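Local coordinates for protein-glutamine gamma-glutamyltransferase (Pseudomonas aeruginosa PAO1, PDB 6G49) that catalyses protein cross-linking between glutamine and lysine side chains in vitro through its periplasmic domain and is critical for the viability of the bacterium, at residues Q200-V205 / V290-P295; P119-L124 / L142-P147. All coordinates share one frame; numbering follows the deposited sequence. Where two conformers were deposited one is given.

Interaction 1: residues Q200-V205 / V290-P295; sequences QPQALV and VEYWQP
V205 and Y292 meet tip to tip where helix 201-214 packs on strand 286-294 in the transglutaminase-like domain, a worked example of a helix laid against the face of a strand, with an aromatic ring and a glutamine amide carrying the contact. V205 CG2 sits above the middle of the Y292 ring, 3.6 Å from its centroid and only 8° off the ring normal, a CH-pi contact. Its position anti to the carbonyl carbon sends this methyl to the ring, while CG1 comes near Y292 CE1. Q202 arrives at the ring's edge, its CG 3.2 Å from Y292 OH, with its amide plane almost perpendicular to the ring. P201 adds an oblique apolar contact from CB to CE2 of the same tyrosine.

Further along the strand, Q294 meets both P201 and Q202. P201 CB packs against Q294 NE2 at 4.0 Å, and Q202 NE2 gives a weak hydrogen bond to Q294 OE1 (3.3 Å), the two amide planes standing at 90°. A water bridges the same pair of glutamines, accepting from the backbone at Q202 N (2.9 Å) and from the side chain at Q294 NE2 (2.7 Å).

Around this shell, V205 packs on M250 and L254 of helix 243-256, and Y292 on I259, so the valine is wedged between that helix and the strand. Q202 NE2 makes a second weak hydrogen bond, to OE1 of Q297.

Interaction 2: residues P119-L124 / L142-P147; sequences PWLFAL and LQRRQP. With PO4 (phosphate ion), chain F.
Between L121 and L142 a water lies where the direct backbone distance is long. L121 N reaches L142 O directly (3.3 Å), but on the return side L121 O and L142 N stand 4.6 Å apart, and the water links them, accepting from L142 N at 2.9 Å and lying beside L121 O. The neighbouring grip is firmer: R144 N donates to P119 O over 2.8 Å and nearly straight, at 169°, although the donor lies above the plane of that carbonyl. Between these bonds W120 faces Q143 as a non-hydrogen-bonded antiparallel pair.

The two faces of the pairing differ in character. On one, W120 and Q143 run side by side; in the tryptophan conformer described here, Q143 OE1 lies in plane at the indole edge, and a second water accepts from both W120 NE1 and Q143 NE2. The bend at chi2 (91°) turns the glutamine's CD toward this edge, and H141 is hydrogen-bonded to OE1. P119 CG lies against Q143 NE2. On the face of L121 and L142 the contacts are apolar: L142 CD1 touches L121 CB and, at 3.7 Å, A123 CB, while L121 CD2 packs against R144 CD.

Extended from CG to NE, R144 carries its guanidinium beyond the pairing. NH1 bonds back to Q146 O (3.0 Å) within its own segment, with the oxygen tilted out of the guanidinium plane, and NH2 meets O4 of a phosphate, probably from the crystallisation liquor, at 2.9 Å. That ion is also bonded by E149 N. With strand 134-136 bordering L142 and R144 on the other side, the arrangement is that of neighbouring strands of an antiparallel beta sheet, with a water bridging where the backbones diverge.

In the fold
Interactions 1 and 2 share one antiparallel sheet yet lie on opposite sides of the chain's centre, with centres 27 Å apart and nearest atoms about 10 Å apart. The route between them runs from strand 120-124 through strands 72-81 and 261-265 to strand 286-294, so the sheet joins the TgpA N-terminal part of the chain to the transglutaminase-like part. Interaction 1 is the nearer to catalysis: its strand also carries H287, assigned by similarity to the active site with C243 and D303, and the V205 side chain is about 10 Å from that of D303. Interaction 2 lies away from these residues and closes earlier in the chain.

Interaction 1: residues Q200-V205 / V290-P295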
loop_
_atom_site.group_PDB
_atom_site.type_symbol
_atom_site.label_atom_id
_atom_site.label_comp_id
_atom_site.label_asym_id
_atom_site.label_seq_id
_atom_site.Cartn_x
_atom_site.Cartn_y
_atom_site.Cartn_z
ATOM N N GLN A 200 -3.535 7.000 22.101
ATOM C CA GLN A 200 -3.145 5.710 21.596
ATOM C C GLN A 200 -3.229 5.750 20.068
ATOM O O GLN A 200 -4.256 6.164 19.518
ATOM C CB GLN A 200 -4.043 4.609 22.126
ATOM C CG GLN A 200 -4.043 4.505 23.642
ATOM C CD GLN A 200 -4.586 3.157 24.055
ATOM O OE1 GLN A 200 -4.255 2.135 23.457
ATOM N NE2 GLN A 200 -5.442 3.145 25.069
ATOM N N PRO A 201 -2.138 5.389 19.361
ATOM C CA PRO A 201 -2.140 5.384 17.893
ATOM C C PRO A 201 -3.348 4.628 17.328
ATOM O O PRO A 201 -3.941 5.127 16.375
ATOM C CB PRO A 201 -0.842 4.652 17.548
ATOM C CG PRO A 201 0.069 4.988 18.709
ATOM C CD PRO A 201 -0.841 4.951 19.911
ATOM N N GLN A 202 -3.681 3.445 17.878
ATOM C CA GLN A 202 -4.751 2.625 17.326
ATOM C C GLN A 202 -6.098 3.349 17.355
ATOM O O GLN A 202 -6.894 3.302 16.413
ATOM C CB GLN A 202 -4.850 1.273 18.021
ATOM C CG GLN A 202 -4.160 0.200 17.204
ATOM C CD GLN A 202 -4.211 -1.160 17.849
ATOM O OE1 GLN A 202 -5.203 -1.542 18.471
ATOM N NE2 GLN A 202 -3.124 -1.896 17.698
ATOM N N ALA A 203 -6.348 4.086 18.437
ATOM C CA ALA A 203 -7.504 4.920 18.556
ATOM C C ALA A 203 -7.490 6.087 17.568
ATOM O O ALA A 203 -8.586 6.491 17.062
ATOM C CB ALA A 203 -7.590 5.461 19.985
ATOM N N LEU A 204 -6.317 6.692 17.323
ATOM C CA LEU A 204 -6.284 7.795 16.413
ATOM C C LEU A 204 -6.599 7.275 14.981
ATOM O O LEU A 204 -7.354 7.907 14.219
ATOM C CB LEU A 204 -4.910 8.455 16.499
ATOM C CG LEU A 204 -4.819 9.846 15.904
ATOM C CD1 LEU A 204 -3.713 10.663 16.530
ATOM C CD2 LEU A 204 -4.622 9.818 14.373
ATOM N N VAL A 205 -5.938 6.184 14.614
ATOM C CA VAL A 205 -6.157 5.546 13.300
ATOM C C VAL A 205 -7.653 5.247 13.141
ATOM O O VAL A 205 -8.266 5.530 12.091
ATOM C CB VAL A 205 -5.305 4.284 13.180
ATOM C CG1 VAL A 205 -5.788 3.404 12.012
ATOM C CG2 VAL A 205 -3.854 4.695 12.996
ATOM N N VAL A 290 -1.999 1.945 3.396
ATOM C CA VAL A 290 -1.162 2.592 4.444
ATOM C C VAL A 290 -0.638 1.508 5.386
ATOM O O VAL A 290 -1.286 0.514 5.676
ATOM C CB VAL A 290 -1.965 3.664 5.197
ATOM C CG1 VAL A 290 -1.164 4.275 6.363
ATOM C CG2 VAL A 290 -2.421 4.740 4.239
ATOM N N GLU A 291 0.540 1.766 5.949
ATOM C CA GLU A 291 0.951 1.085 7.205
ATOM C C GLU A 291 1.528 2.131 8.143
ATOM O O GLU A 291 2.167 3.131 7.714
ATOM C CB GLU A 291 1.877 -0.108 6.963
ATOM C CG GLU A 291 3.184 0.229 6.306
ATOM C CD GLU A 291 4.007 -0.992 5.917
ATOM O OE1 GLU A 291 5.119 -0.821 5.409
ATOM O OE2 GLU A 291 3.512 -2.113 6.098
ATOM N N TYR A 292 1.313 1.883 9.427
ATOM C CA TYR A 292 1.784 2.771 10.465
ATOM C C TYR A 292 2.462 1.927 11.549
ATOM O O TYR A 292 2.171 0.739 11.753
ATOM C CB TYR A 292 0.650 3.633 11.023
ATOM C CG TYR A 292 -0.392 2.894 11.832
ATOM C CD1 TYR A 292 -1.382 2.116 11.225
ATOM C CD2 TYR A 292 -0.308 2.869 13.206
ATOM C CE1 TYR A 292 -2.263 1.365 12.006
ATOM C CE2 TYR A 292 -1.206 2.141 13.980
ATOM C CZ TYR A 292 -2.171 1.393 13.380
ATOM O OH TYR A 292 -3.007 0.731 14.233
ATOM N N TRP A 293 3.282 2.615 12.338
ATOM C CA TRP A 293 4.104 1.957 13.328
ATOM C C TRP A 293 3.706 2.411 14.722
ATOM O O TRP A 293 3.438 3.587 14.970
ATOM C CB TRP A 293 5.585 2.286 13.087
ATOM C CG TRP A 293 6.498 1.531 14.011
ATOM C CD1 TRP A 293 6.994 0.261 13.851
ATOM C CD2 TRP A 293 6.980 2.001 15.286
ATOM N NE1 TRP A 293 7.714 -0.091 14.968
ATOM C CE2 TRP A 293 7.710 0.945 15.857
ATOM C CE3 TRP A 293 6.811 3.190 15.995
ATOM C CZ2 TRP A 293 8.330 1.054 17.105
ATOM C CZ3 TRP A 293 7.392 3.290 17.248
ATOM C CH2 TRP A 293 8.190 2.256 17.754
ATOM N N GLN A 294 3.804 1.452 15.625
ATOM C CA GLN A 294 3.702 1.778 17.065
ATOM C C GLN A 294 4.591 0.809 17.825
ATOM O O GLN A 294 4.942 -0.278 17.376
ATOM C CB GLN A 294 2.243 1.716 17.513
ATOM C CG GLN A 294 1.691 0.309 17.612
ATOM C CD GLN A 294 0.196 0.360 17.706
ATOM O OE1 GLN A 294 -0.517 -0.032 16.780
ATOM N NE2 GLN A 294 -0.279 0.891 18.821
ATOM N N PRO A 295 5.035 1.217 19.027
ATOM C CA PRO A 295 5.831 0.333 19.865
ATOM C C PRO A 295 5.168 -1.019 20.109
ATOM O O PRO A 295 3.978 -1.118 20.215
ATOM C CB PRO A 295 5.938 1.134 21.183
ATOM C CG PRO A 295 5.855 2.586 20.746
ATOM C CD PRO A 295 4.867 2.571 19.591
HETATM O O HOH W 1 -2.409 2.080 20.056
#

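Interaction 2: residues P119-L124 / L142-P147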
loop_
_atom_site.group_PDB
_atom_site.type_symbol
_atom_site.label_atom_id
_atom_site.label_comp_id
_atom_site.label_asym_id
_atom_site.label_seq_id
_atom_site.Cartn_x
_atom_site.Cartn_y
_atom_site.Cartn_z
ATOM N N PRO A 119 12.222 -3.117 -10.696
ATOM C CA PRO A 119 12.855 -4.192 -9.938
ATOM C C PRO A 119 12.146 -4.711 -8.688
ATOM O O PRO A 119 12.788 -4.899 -7.687
ATOM C CB PRO A 119 14.170 -3.506 -9.531
ATOM C CG PRO A 119 13.802 -2.079 -9.231
ATOM C CD PRO A 119 12.717 -1.784 -10.253
ATOM N N TRP A 120 10.805 -4.780 -8.694
ATOM C CA TRP A 120 9.979 -5.164 -7.565
ATOM C C TRP A 120 9.250 -6.456 -7.914
ATOM O O TRP A 120 8.662 -6.511 -9.016
ATOM C CB TRP A 120 8.961 -4.060 -7.211
ATOM C CG TRP A 120 9.654 -2.728 -7.165
ATOM C CD1 TRP A 120 10.821 -2.452 -6.512
ATOM C CD2 TRP A 120 9.246 -1.501 -7.802
ATOM N NE1 TRP A 120 11.172 -1.141 -6.716
ATOM C CE2 TRP A 120 10.239 -0.533 -7.510
ATOM C CE3 TRP A 120 8.151 -1.111 -8.583
ATOM C CZ2 TRP A 120 10.173 0.777 -7.985
ATOM C CZ3 TRP A 120 8.106 0.172 -9.097
ATOM C CH2 TRP A 120 9.105 1.108 -8.798
ATOM N N LEU A 121 9.291 -7.447 -7.027
ATOM C CA LEU A 121 8.435 -8.618 -7.195
ATOM C C LEU A 121 7.203 -8.415 -6.315
ATOM O O LEU A 121 7.270 -7.919 -5.169
ATOM C CB LEU A 121 9.194 -9.875 -6.785
ATOM C CG LEU A 121 10.456 -10.216 -7.580
ATOM C CD1 LEU A 121 10.856 -11.661 -7.332
ATOM C CD2 LEU A 121 10.343 -9.916 -9.040
ATOM N N PHE A 122 6.065 -8.822 -6.845
ATOM C CA PHE A 122 4.812 -8.671 -6.135
ATOM C C PHE A 122 4.588 -9.864 -5.205
ATOM O O PHE A 122 4.782 -11.026 -5.619
ATOM C CB PHE A 122 3.668 -8.569 -7.135
ATOM C CG PHE A 122 3.910 -7.614 -8.263
ATOM C CD1 PHE A 122 4.251 -6.301 -8.000
ATOM C CD2 PHE A 122 3.906 -8.042 -9.586
ATOM C CE1 PHE A 122 4.578 -5.449 -9.025
ATOM C CE2 PHE A 122 4.107 -7.133 -10.603
ATOM C CZ PHE A 122 4.434 -5.830 -10.323
ATOM N N ALA A 123 4.134 -9.627 -3.979
ATOM C CA ALA A 123 3.888 -10.723 -3.058
ATOM C C ALA A 123 3.083 -10.223 -1.874
ATOM O O ALA A 123 3.231 -9.057 -1.460
ATOM C CB ALA A 123 5.200 -11.294 -2.556
ATOM N N LEU A 124 2.334 -11.130 -1.246
ATOM C CA LEU A 124 1.686 -10.830 0.038
ATOM C C LEU A 124 2.765 -10.657 1.110
ATOM O O LEU A 124 3.762 -11.374 1.189
ATOM C CB LEU A 124 0.769 -11.981 0.456
ATOM C CG LEU A 124 -0.268 -12.455 -0.549
ATOM C CD1 LEU A 124 -0.958 -13.682 0.014
ATOM C CD2 LEU A 124 -1.316 -11.375 -0.884
ATOM N N LEU A 142 10.149 -6.574 -1.870
ATOM C CA LEU A 142 11.122 -7.411 -2.559
ATOM C C LEU A 142 11.775 -6.622 -3.704
ATOM O O LEU A 142 11.114 -6.208 -4.630
ATOM C CB LEU A 142 10.347 -8.624 -3.122
ATOM C CG LEU A 142 9.725 -9.574 -2.117
ATOM C CD1 LEU A 142 8.812 -10.532 -2.850
ATOM C CD2 LEU A 142 10.794 -10.325 -1.356
ATOM N N GLN A 143 13.092 -6.410 -3.607
ATOM C CA GLN A 143 13.850 -5.663 -4.577
ATOM C C GLN A 143 14.745 -6.668 -5.316
ATOM O O GLN A 143 15.586 -7.333 -4.679
ATOM C CB GLN A 143 14.698 -4.568 -3.912
ATOM C CG GLN A 143 15.433 -3.656 -4.924
ATOM C CD GLN A 143 14.668 -2.395 -5.353
ATOM O OE1 GLN A 143 13.508 -2.113 -4.978
ATOM N NE2 GLN A 143 15.313 -1.579 -6.189
ATOM N N ARG A 144 14.596 -6.710 -6.621
ATOM C CA ARG A 144 15.412 -7.509 -7.531
ATOM C C ARG A 144 16.629 -6.680 -7.973
ATOM O O ARG A 144 16.577 -5.468 -8.013
ATOM C CB ARG A 144 14.574 -7.901 -8.735
ATOM C CG ARG A 144 15.152 -9.027 -9.576
ATOM C CD ARG A 144 14.096 -9.456 -10.585
ATOM N NE ARG A 144 14.551 -10.527 -11.480
ATOM C CZ ARG A 144 14.903 -10.357 -12.745
ATOM N NH1 ARG A 144 14.926 -9.161 -13.298
ATOM N NH2 ARG A 144 15.180 -11.407 -13.493
ATOM N N ARG A 145 17.737 -7.365 -8.301
ATOM C CA ARG A 145 18.948 -6.624 -8.650
ATOM C C ARG A 145 18.778 -5.900 -9.999
ATOM O O ARG A 145 19.428 -4.884 -10.211
ATOM C CB ARG A 145 20.186 -7.527 -8.571
ATOM C CG ARG A 145 21.182 -7.116 -7.488
ATOM C CD ARG A 145 20.659 -7.066 -6.052
ATOM N NE ARG A 145 20.000 -5.813 -5.644
ATOM C CZ ARG A 145 19.670 -5.484 -4.391
ATOM N NH1 ARG A 145 19.010 -4.364 -4.150
ATOM N NH2 ARG A 145 20.000 -6.271 -3.381
ATOM N N GLN A 146 17.924 -6.391 -10.896
ATOM C CA GLN A 146 17.652 -5.763 -12.148
ATOM C C GLN A 146 16.153 -5.675 -12.349
ATOM O O GLN A 146 15.385 -6.544 -11.880
ATOM C CB GLN A 146 18.237 -6.603 -13.285
ATOM C CG GLN A 146 19.752 -6.621 -13.228
ATOM C CD GLN A 146 20.256 -7.273 -14.483
ATOM O OE1 GLN A 146 20.060 -8.466 -14.688
ATOM N NE2 GLN A 146 20.846 -6.466 -15.348
ATOM N N PRO A 147 15.699 -4.749 -13.197
ATOM C CA PRO A 147 14.280 -4.650 -13.486
ATOM C C PRO A 147 13.771 -5.890 -14.218
ATOM O O PRO A 147 14.504 -6.525 -14.981
ATOM C CB PRO A 147 14.142 -3.448 -14.414
ATOM C CG PRO A 147 15.425 -2.692 -14.263
ATOM C CD PRO A 147 16.491 -3.707 -13.878
HETATM P P PO4 F . 15.779 -9.757 -16.850
HETATM O O1 PO4 F . 16.716 -8.639 -16.402
HETATM O O2 PO4 F . 14.307 -9.457 -16.603
HETATM O O3 PO4 F . 15.800 -9.944 -18.357
HETATM O O4 PO4 F . 16.327 -10.998 -16.140
HETATM O O HOH W 2 13.588 0.668 -7.005
HETATM O O HOH W 3 7.431 -6.486 -2.858
#